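Local coordinates for protein nucleotidyltransferase (Thermus thermophilus HB8, PDB 1WWP) that is of unknown function but probably serves as an all-helical substrate-binding partner in nucleotidyl transfer, at residues Leu69-Asp83 and Arg102-Arg116. Residues are numbered along the deposited sequence; the frame is centred on the assembly and turned at random.
Sequences LRDEEARLALGMVDD and RLPDYARLMEQVLGR
Tyr106 fits as a knob into the hole formed by Leu76, Gly79, Met80 and Asp83. CG of Met80, a selenomethionine, sits over the ring centre, 3.8 Å from the Tyr106 centroid and almost along the ring normal, which defines a CH-pi contact; its SE lies obliquely to the same ring, a Met-aromatic contact. With CG anti to the backbone N (chi1 -161°) and a bend at chi3, the Met80 chain slides past the ring and brings CE within 3.8 Å of SE of Met110, the second selenomethionine. At the ring's edge, Leu76 CD2 stands 3.5 Å from Tyr106 CE1, and Tyr106 OH donates to Asp83 OD1 at 2.5 Å, reaching it from above the carboxylate, 57° out of its plane. The other oxygen, Asp83 OD2, pairs with Arg102 NH1 at 2.8 Å in a salt bridge whose individual hydrogen bonds are weak. A phenylalanine in place of Tyr106 would probably keep the apolar fit but deprive buried Asp83 OD1 of its hydroxyl donor, leaving the carboxylate to the weak bonds of Arg102 and freer to turn.

Further along, Leu109 CD2 packs on Glu73 CB, and Leu69 CD2 meets Val113 CG2 at 3.6 Å. Beyond them Glu73 and Arg116 form a second salt bridge, their flat groups tilted against each other; Arg116 NH1 reaches Glu73 OE1 at 3.0 Å on its syn side, while Arg70 N takes the anti lone pair. That backbone bond from the N-cap residue helps fix the carboxylate's rotation.

The segment axes cross at -122°, 10.5 Å apart, with an ion pair toward each end of an apolar middle. Helix 20-49 closes the inner side through Phe30, Phe34 and Phe37 around Met80, while helix 56-66 supports Leu69 and Ala77 and helix 2-13 meets Met110, completing the all-helical bundle.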
ATOM      1  N   LEU A  69      24.858   6.302   1.893  1.00 50.82           N
ATOM      2  CA  LEU A  69      24.026   7.316   1.272  1.00 50.34           C
ATOM      3  C   LEU A  69      24.663   8.672   1.467  1.00 54.66           C
ATOM      4  O   LEU A  69      24.992   9.048   2.589  1.00 56.20           O
ATOM      5  CB  LEU A  69      22.645   7.368   1.919  1.00 39.95           C
ATOM      6  CG  LEU A  69      21.642   6.227   1.838  1.00 46.77           C
ATOM      7  CD1 LEU A  69      20.464   6.602   2.704  1.00 30.58           C
ATOM      8  CD2 LEU A  69      21.195   5.980   0.384  1.00 47.58           C
ATOM      9  N   ARG A  70      24.848   9.407   0.381  1.00 58.69           N
ATOM     10  CA  ARG A  70      25.389  10.746   0.501  1.00 60.21           C
ATOM     11  C   ARG A  70      24.230  11.513   1.123  1.00 64.56           C
ATOM     12  O   ARG A  70      23.086  11.055   1.061  1.00 64.62           O
ATOM     13  CB  ARG A  70      25.725  11.314  -0.872  1.00 64.10           C
ATOM     14  CG  ARG A  70      26.817  10.551  -1.602  1.00 68.16           C
ATOM     15  CD  ARG A  70      28.076  10.431  -0.753  1.00 70.58           C
ATOM     16  NE  ARG A  70      29.168   9.813  -1.497  1.00 69.46           N
ATOM     17  CZ  ARG A  70      30.077   9.007  -0.961  1.00 67.53           C
ATOM     18  NH1 ARG A  70      30.032   8.712   0.335  1.00 62.35           N
ATOM     19  NH2 ARG A  70      31.028   8.494  -1.728  1.00 62.66           N
ATOM     20  N   ASP A  71      24.508  12.665   1.722  1.00 65.72           N
ATOM     21  CA  ASP A  71      23.449  13.438   2.359  1.00 67.01           C
ATOM     22  C   ASP A  71      22.262  13.691   1.437  1.00 66.81           C
ATOM     23  O   ASP A  71      21.114  13.563   1.859  1.00 65.64           O
ATOM     24  CB  ASP A  71      24.002  14.762   2.895  1.00 71.94           C
ATOM     25  CG  ASP A  71      24.776  14.591   4.202  1.00 79.58           C
ATOM     26  OD1 ASP A  71      25.390  15.577   4.663  1.00 85.63           O
ATOM     27  OD2 ASP A  71      24.767  13.480   4.779  1.00 78.84           O
ATOM     28  N   GLU A  72      22.526  14.033   0.178  1.00 67.53           N
ATOM     29  CA  GLU A  72      21.439  14.293  -0.765  1.00 67.43           C
ATOM     30  C   GLU A  72      20.602  13.037  -1.019  1.00 59.24           C
ATOM     31  O   GLU A  72      19.375  13.102  -1.085  1.00 54.50           O
ATOM     32  CB  GLU A  72      21.985  14.830  -2.092  1.00 77.16           C
ATOM     33  CG  GLU A  72      20.885  15.199  -3.083  1.00 92.15           C
ATOM     34  CD  GLU A  72      21.414  15.838  -4.356  1.00100.41           C
ATOM     35  OE1 GLU A  72      22.199  15.183  -5.077  1.00105.19           O
ATOM     36  OE2 GLU A  72      21.037  16.997  -4.637  1.00104.94           O
ATOM     37  N   GLU A  73      21.266  11.898  -1.172  1.00 53.36           N
ATOM     38  CA  GLU A  73      20.552  10.644  -1.394  1.00 49.61           C
ATOM     39  C   GLU A  73      19.701  10.375  -0.148  1.00 45.47           C
ATOM     40  O   GLU A  73      18.515  10.037  -0.245  1.00 43.78           O
ATOM     41  CB  GLU A  73      21.539   9.493  -1.594  1.00 52.29           C
ATOM     42  CG  GLU A  73      22.513   9.671  -2.739  1.00 59.01           C
ATOM     43  CD  GLU A  73      23.458   8.487  -2.880  1.00 67.06           C
ATOM     44  OE1 GLU A  73      24.200   8.196  -1.918  1.00 66.05           O
ATOM     45  OE2 GLU A  73      23.455   7.844  -3.954  1.00 68.78           O
ATOM     46  N   ALA A  74      20.314  10.540   1.023  1.00 45.25           N
ATOM     47  CA  ALA A  74      19.617  10.318   2.294  1.00 40.08           C
ATOM     48  C   ALA A  74      18.310  11.087   2.334  1.00 37.31           C
ATOM     49  O   ALA A  74      17.267  10.506   2.592  1.00 39.28           O
ATOM     50  CB  ALA A  74      20.505  10.726   3.480  1.00 38.88           C
ATOM     51  N   ARG A  75      18.357  12.396   2.070  1.00 43.22           N
ATOM     52  CA  ARG A  75      17.146  13.205   2.088  1.00 40.40           C
ATOM     53  C   ARG A  75      16.106  12.719   1.074  1.00 40.35           C
ATOM     54  O   ARG A  75      14.915  12.692   1.362  1.00 39.07           O
ATOM     55  CB  ARG A  75      17.486  14.678   1.833  1.00 57.46           C
ATOM     56  CG  ARG A  75      18.166  15.346   3.018  1.00 66.19           C
ATOM     57  CD  ARG A  75      17.238  15.327   4.233  1.00 78.42           C
ATOM     58  NE  ARG A  75      17.958  15.339   5.505  1.00 82.08           N
ATOM     59  CZ  ARG A  75      17.371  15.197   6.688  1.00 86.69           C
ATOM     60  NH1 ARG A  75      16.057  15.035   6.759  1.00 89.55           N
ATOM     61  NH2 ARG A  75      18.094  15.201   7.800  1.00 88.98           N
ATOM     62  N   LEU A  76      16.545  12.327  -0.113  1.00 40.92           N
ATOM     63  CA  LEU A  76      15.603  11.836  -1.107  1.00 39.49           C
ATOM     64  C   LEU A  76      14.975  10.542  -0.542  1.00 38.89           C
ATOM     65  O   LEU A  76      13.802  10.262  -0.774  1.00 41.06           O
ATOM     66  CB  LEU A  76      16.333  11.554  -2.424  1.00 39.50           C
ATOM     67  CG  LEU A  76      15.653  11.732  -3.795  1.00 38.74           C
ATOM     68  CD1 LEU A  76      15.869  10.467  -4.593  1.00 39.91           C
ATOM     69  CD2 LEU A  76      14.167  12.037  -3.666  1.00 39.75           C
ATOM     70  N   ALA A  77      15.770   9.772   0.204  1.00 36.01           N
ATOM     71  CA  ALA A  77      15.319   8.521   0.831  1.00 39.07           C
ATOM     72  C   ALA A  77      14.254   8.793   1.895  1.00 35.96           C
ATOM     73  O   ALA A  77      13.231   8.116   1.953  1.00 38.19           O
ATOM     74  CB  ALA A  77      16.505   7.793   1.470  1.00 29.71           C
ATOM     75  N   LEU A  78      14.507   9.789   2.738  1.00 40.26           N
ATOM     76  CA  LEU A  78      13.574  10.161   3.795  1.00 43.00           C
ATOM     77  C   LEU A  78      12.269  10.662   3.186  1.00 45.92           C
ATOM     78  O   LEU A  78      11.194  10.526   3.780  1.00 46.42           O
ATOM     79  CB  LEU A  78      14.191  11.249   4.684  1.00 45.70           C
ATOM     80  CG  LEU A  78      15.392  10.822   5.531  1.00 41.70           C
ATOM     81  CD1 LEU A  78      16.111  12.049   6.073  1.00 44.12           C
ATOM     82  CD2 LEU A  78      14.925   9.912   6.660  1.00 41.52           C
ATOM     83  N   GLY A  79      12.360  11.242   1.995  1.00 41.38           N
ATOM     84  CA  GLY A  79      11.158  11.724   1.347  1.00 37.48           C
ATOM     85  C   GLY A  79      10.397  10.515   0.860  1.00 39.41           C
ATOM     86  O   GLY A  79       9.166  10.507   0.807  1.00 44.64           O
HETATM   87  N   MSE A  80      11.148   9.477   0.511  1.00 37.05           N
HETATM   88  CA  MSE A  80      10.569   8.237   0.029  1.00 36.05           C
HETATM   89  C   MSE A  80       9.743   7.604   1.153  1.00 35.00           C
HETATM   90  O   MSE A  80       8.666   7.074   0.913  1.00 29.32           O
HETATM   91  CB  MSE A  80      11.690   7.301  -0.406  1.00 38.51           C
HETATM   92  CG  MSE A  80      11.272   6.189  -1.329  1.00 43.52           C
HETATM   93 SE   MSE A  80      12.825   5.398  -2.180  1.00 56.23          SE
HETATM   94  CE  MSE A  80      13.510   4.360  -0.685  1.00 54.09           C
ATOM     95  N   VAL A  81      10.244   7.668   2.384  1.00 34.38           N
ATOM     96  CA  VAL A  81       9.490   7.103   3.502  1.00 37.10           C
ATOM     97  C   VAL A  81       8.187   7.878   3.689  1.00 36.11           C
ATOM     98  O   VAL A  81       7.131   7.284   3.888  1.00 38.13           O
ATOM     99  CB  VAL A  81      10.312   7.108   4.812  1.00 32.66           C
ATOM    100  CG1 VAL A  81       9.431   6.653   6.011  1.00 36.89           C
ATOM    101  CG2 VAL A  81      11.492   6.155   4.679  1.00 25.57           C
ATOM    102  N   ASP A  82       8.239   9.202   3.597  1.00 42.06           N
ATOM    103  CA  ASP A  82       7.010   9.973   3.758  1.00 40.81           C
ATOM    104  C   ASP A  82       5.998   9.694   2.631  1.00 37.37           C
ATOM    105  O   ASP A  82       4.800   9.581   2.884  1.00 39.67           O
ATOM    106  CB  ASP A  82       7.328  11.472   3.873  1.00 48.88           C
ATOM    107  CG  ASP A  82       7.965  11.836   5.225  1.00 58.05           C
ATOM    108  OD1 ASP A  82       7.667  11.154   6.240  1.00 57.91           O
ATOM    109  OD2 ASP A  82       8.749  12.812   5.280  1.00 54.44           O
ATOM    110  N   ASP A  83       6.466   9.564   1.396  1.00 39.22           N
ATOM    111  CA  ASP A  83       5.559   9.251   0.290  1.00 38.10           C
ATOM    112  C   ASP A  83       4.942   7.866   0.490  1.00 34.93           C
ATOM    113  O   ASP A  83       3.809   7.601   0.072  1.00 32.89           O
ATOM    114  CB  ASP A  83       6.301   9.277  -1.037  1.00 45.29           C
ATOM    115  CG  ASP A  83       6.433  10.668  -1.585  1.00 57.17           C
ATOM    116  OD1 ASP A  83       7.060  10.822  -2.654  1.00 62.73           O
ATOM    117  OD2 ASP A  83       5.902  11.607  -0.943  1.00 62.55           O
ATOM    118  N   ARG A 102       7.552  11.488  -8.555  1.00 50.30           N
ATOM    119  CA  ARG A 102       8.778  11.252  -7.818  1.00 43.01           C
ATOM    120  C   ARG A 102       9.356   9.864  -8.042  1.00 41.16           C
ATOM    121  O   ARG A 102      10.542   9.642  -7.807  1.00 40.26           O
ATOM    122  CB  ARG A 102       8.527  11.467  -6.331  1.00 48.00           C
ATOM    123  CG  ARG A 102       8.015  12.863  -5.996  1.00 52.89           C
ATOM    124  CD  ARG A 102       7.066  12.839  -4.810  1.00 50.58           C
ATOM    125  NE  ARG A 102       6.298  14.076  -4.715  1.00 71.12           N
ATOM    126  CZ  ARG A 102       5.335  14.302  -3.824  1.00 75.71           C
ATOM    127  NH1 ARG A 102       5.012  13.366  -2.942  1.00 73.28           N
ATOM    128  NH2 ARG A 102       4.696  15.469  -3.816  1.00 77.41           N
ATOM    129  N   LEU A 103       8.534   8.925  -8.505  1.00 38.73           N
ATOM    130  CA  LEU A 103       9.022   7.562  -8.695  1.00 36.09           C
ATOM    131  C   LEU A 103      10.313   7.419  -9.495  1.00 38.21           C
ATOM    132  O   LEU A 103      11.161   6.593  -9.152  1.00 35.88           O
ATOM    133  CB  LEU A 103       7.930   6.678  -9.302  1.00 35.94           C
ATOM    134  CG  LEU A 103       6.640   6.580  -8.486  1.00 40.24           C
ATOM    135  CD1 LEU A 103       5.795   5.448  -9.047  1.00 43.87           C
ATOM    136  CD2 LEU A 103       6.947   6.321  -7.006  1.00 40.03           C
ATOM    137  N   PRO A 104      10.483   8.215 -10.572  1.00 43.33           N
ATOM    138  CA  PRO A 104      11.700   8.127 -11.381  1.00 46.29           C
ATOM    139  C   PRO A 104      12.955   8.179 -10.516  1.00 48.54           C
ATOM    140  O   PRO A 104      13.814   7.294 -10.595  1.00 52.24           O
ATOM    141  CB  PRO A 104      11.588   9.343 -12.298  1.00 50.50           C
ATOM    142  CG  PRO A 104      10.111   9.458 -12.505  1.00 49.58           C
ATOM    143  CD  PRO A 104       9.572   9.243 -11.116  1.00 41.14           C
ATOM    144  N   ASP A 105      13.057   9.221  -9.693  1.00 47.48           N
ATOM    145  CA  ASP A 105      14.208   9.392  -8.812  1.00 48.58           C
ATOM    146  C   ASP A 105      14.327   8.261  -7.797  1.00 40.62           C
ATOM    147  O   ASP A 105      15.422   7.761  -7.555  1.00 41.77           O
ATOM    148  CB  ASP A 105      14.124  10.725  -8.071  1.00 55.49           C
ATOM    149  CG  ASP A 105      14.226  11.919  -9.005  1.00 69.78           C
ATOM    150  OD1 ASP A 105      13.399  12.019  -9.936  1.00 76.08           O
ATOM    151  OD2 ASP A 105      15.132  12.760  -8.809  1.00 75.44           O
ATOM    152  N   TYR A 106      13.208   7.864  -7.196  1.00 43.87           N
ATOM    153  CA  TYR A 106      13.249   6.786  -6.208  1.00 41.56           C
ATOM    154  C   TYR A 106      13.806   5.529  -6.853  1.00 39.20           C
ATOM    155  O   TYR A 106      14.674   4.867  -6.288  1.00 33.74           O
ATOM    156  CB  TYR A 106      11.861   6.498  -5.639  1.00 43.33           C
ATOM    157  CG  TYR A 106      11.256   7.640  -4.877  1.00 41.58           C
ATOM    158  CD1 TYR A 106      12.054   8.669  -4.372  1.00 44.81           C
ATOM    159  CD2 TYR A 106       9.882   7.687  -4.628  1.00 41.19           C
ATOM    160  CE1 TYR A 106      11.498   9.714  -3.639  1.00 35.25           C
ATOM    161  CE2 TYR A 106       9.315   8.736  -3.891  1.00 33.40           C
ATOM    162  CZ  TYR A 106      10.131   9.739  -3.406  1.00 33.49           C
ATOM    163  OH  TYR A 106       9.589  10.773  -2.692  1.00 40.51           O
ATOM    164  N   ALA A 107      13.318   5.219  -8.053  1.00 42.18           N
ATOM    165  CA  ALA A 107      13.770   4.040  -8.776  1.00 37.14           C
ATOM    166  C   ALA A 107      15.286   4.085  -8.987  1.00 42.78           C
ATOM    167  O   ALA A 107      15.982   3.103  -8.734  1.00 44.90           O
ATOM    168  CB  ALA A 107      13.049   3.946 -10.119  1.00 45.07           C
ATOM    169  N   ARG A 108      15.800   5.221  -9.442  1.00 47.19           N
ATOM    170  CA  ARG A 108      17.238   5.350  -9.677  1.00 48.94           C
ATOM    171  C   ARG A 108      18.023   5.236  -8.372  1.00 49.74           C
ATOM    172  O   ARG A 108      18.998   4.491  -8.291  1.00 51.65           O
ATOM    173  CB  ARG A 108      17.556   6.693 -10.343  1.00 57.75           C
ATOM    174  CG  ARG A 108      16.859   6.923 -11.683  1.00 62.88           C
ATOM    175  CD  ARG A 108      17.082   8.346 -12.187  1.00 69.90           C
ATOM    176  NE  ARG A 108      16.185   8.678 -13.293  1.00 75.15           N
ATOM    177  CZ  ARG A 108      16.244   8.126 -14.501  1.00 78.42           C
ATOM    178  NH1 ARG A 108      17.163   7.211 -14.774  1.00 82.65           N
ATOM    179  NH2 ARG A 108      15.375   8.485 -15.438  1.00 80.15           N
ATOM    180  N   LEU A 109      17.595   5.975  -7.352  1.00 46.83           N
ATOM    181  CA  LEU A 109      18.272   5.945  -6.052  1.00 48.46           C
ATOM    182  C   LEU A 109      18.405   4.510  -5.533  1.00 44.81           C
ATOM    183  O   LEU A 109      19.493   4.074  -5.151  1.00 45.75           O
ATOM    184  CB  LEU A 109      17.491   6.783  -5.034  1.00 46.90           C
ATOM    185  CG  LEU A 109      18.156   7.327  -3.757  1.00 50.34           C
ATOM    186  CD1 LEU A 109      17.336   6.890  -2.568  1.00 40.22           C
ATOM    187  CD2 LEU A 109      19.599   6.860  -3.628  1.00 51.21           C
HETATM  188  N   MSE A 110      17.297   3.776  -5.535  1.00 42.37           N
HETATM  189  CA  MSE A 110      17.306   2.408  -5.045  1.00 41.95           C
HETATM  190  C   MSE A 110      18.185   1.494  -5.863  1.00 45.26           C
HETATM  191  O   MSE A 110      18.866   0.625  -5.312  1.00 48.12           O
HETATM  192  CB  MSE A 110      15.881   1.852  -4.980  1.00 43.27           C
HETATM  193  CG  MSE A 110      15.021   2.560  -3.934  1.00 44.00           C
HETATM  194 SE   MSE A 110      13.314   1.753  -3.489  1.00 48.30          SE
HETATM  195  CE  MSE A 110      12.165   2.551  -4.835  1.00 40.75           C
ATOM    196  N   GLU A 111      18.172   1.687  -7.179  1.00 48.00           N
ATOM    197  CA  GLU A 111      18.979   0.875  -8.079  1.00 45.78           C
ATOM    198  C   GLU A 111      20.460   1.096  -7.781  1.00 41.06           C
ATOM    199  O   GLU A 111      21.246   0.155  -7.732  1.00 43.62           O
ATOM    200  CB  GLU A 111      18.670   1.254  -9.534  1.00 55.92           C
ATOM    201  CG  GLU A 111      19.362   0.386 -10.583  1.00 67.10           C
ATOM    202  CD  GLU A 111      18.921   0.707 -12.012  1.00 76.49           C
ATOM    203  OE1 GLU A 111      19.288  -0.063 -12.927  1.00 81.50           O
ATOM    204  OE2 GLU A 111      18.215   1.721 -12.226  1.00 77.96           O
ATOM    205  N   GLN A 112      20.830   2.351  -7.571  1.00 41.18           N
ATOM    206  CA  GLN A 112      22.210   2.711  -7.289  1.00 46.92           C
ATOM    207  C   GLN A 112      22.661   2.262  -5.909  1.00 41.61           C
ATOM    208  O   GLN A 112      23.794   1.810  -5.736  1.00 40.81           O
ATOM    209  CB  GLN A 112      22.394   4.227  -7.408  1.00 53.80           C
ATOM    210  CG  GLN A 112      22.424   4.746  -8.828  1.00 66.85           C
ATOM    211  CD  GLN A 112      22.558   6.251  -8.880  1.00 73.63           C
ATOM    212  OE1 GLN A 112      23.387   6.834  -8.182  1.00 81.23           O
ATOM    213  NE2 GLN A 112      21.746   6.890  -9.713  1.00 77.85           N
ATOM    214  N   VAL A 113      21.787   2.389  -4.921  1.00 42.11           N
ATOM    215  CA  VAL A 113      22.176   1.978  -3.578  1.00 40.14           C
ATOM    216  C   VAL A 113      22.344   0.474  -3.538  1.00 38.19           C
ATOM    217  O   VAL A 113      23.343  -0.018  -3.044  1.00 37.33           O
ATOM    218  CB  VAL A 113      21.143   2.410  -2.525  1.00 36.00           C
ATOM    219  CG1 VAL A 113      21.613   1.987  -1.121  1.00 41.35           C
ATOM    220  CG2 VAL A 113      20.966   3.917  -2.578  1.00 37.47           C
ATOM    221  N   LEU A 114      21.374  -0.261  -4.076  1.00 42.12           N
ATOM    222  CA  LEU A 114      21.462  -1.717  -4.062  1.00 45.16           C
ATOM    223  C   LEU A 114      22.774  -2.173  -4.686  1.00 50.89           C
ATOM    224  O   LEU A 114      23.411  -3.112  -4.198  1.00 49.48           O
ATOM    225  CB  LEU A 114      20.270  -2.332  -4.798  1.00 41.82           C
ATOM    226  CG  LEU A 114      18.931  -2.161  -4.077  1.00 45.46           C
ATOM    227  CD1 LEU A 114      17.802  -2.745  -4.908  1.00 41.46           C
ATOM    228  CD2 LEU A 114      19.008  -2.827  -2.719  1.00 39.35           C
ATOM    229  N   GLY A 115      23.177  -1.490  -5.758  1.00 52.79           N
ATOM    230  CA  GLY A 115      24.427  -1.822  -6.422  1.00 53.08           C
ATOM    231  C   GLY A 115      25.589  -1.836  -5.440  1.00 53.77           C
ATOM    232  O   GLY A 115      26.242  -2.860  -5.252  1.00 51.98           O
ATOM    233  N   ARG A 116      25.842  -0.698  -4.805  1.00 51.34           N
ATOM    234  CA  ARG A 116      26.923  -0.595  -3.837  1.00 53.42           C
ATOM    235  C   ARG A 116      26.872  -1.687  -2.762  1.00 53.50           C
ATOM    236  O   ARG A 116      27.906  -2.094  -2.237  1.00 55.22           O
ATOM    237  CB  ARG A 116      26.878   0.771  -3.152  1.00 55.53           C
ATOM    238  CG  ARG A 116      26.820   1.944  -4.104  1.00 56.93           C
ATOM    239  CD  ARG A 116      26.557   3.238  -3.352  1.00 59.33           C
ATOM    240  NE  ARG A 116      26.137   4.291  -4.265  1.00 61.99           N
ATOM    241  CZ  ARG A 116      25.360   5.313  -3.921  1.00 68.33           C
ATOM    242  NH1 ARG A 116      24.918   5.429  -2.676  1.00 66.46           N
ATOM    243  NH2 ARG A 116      25.008   6.209  -4.831  1.00 71.22           N
TER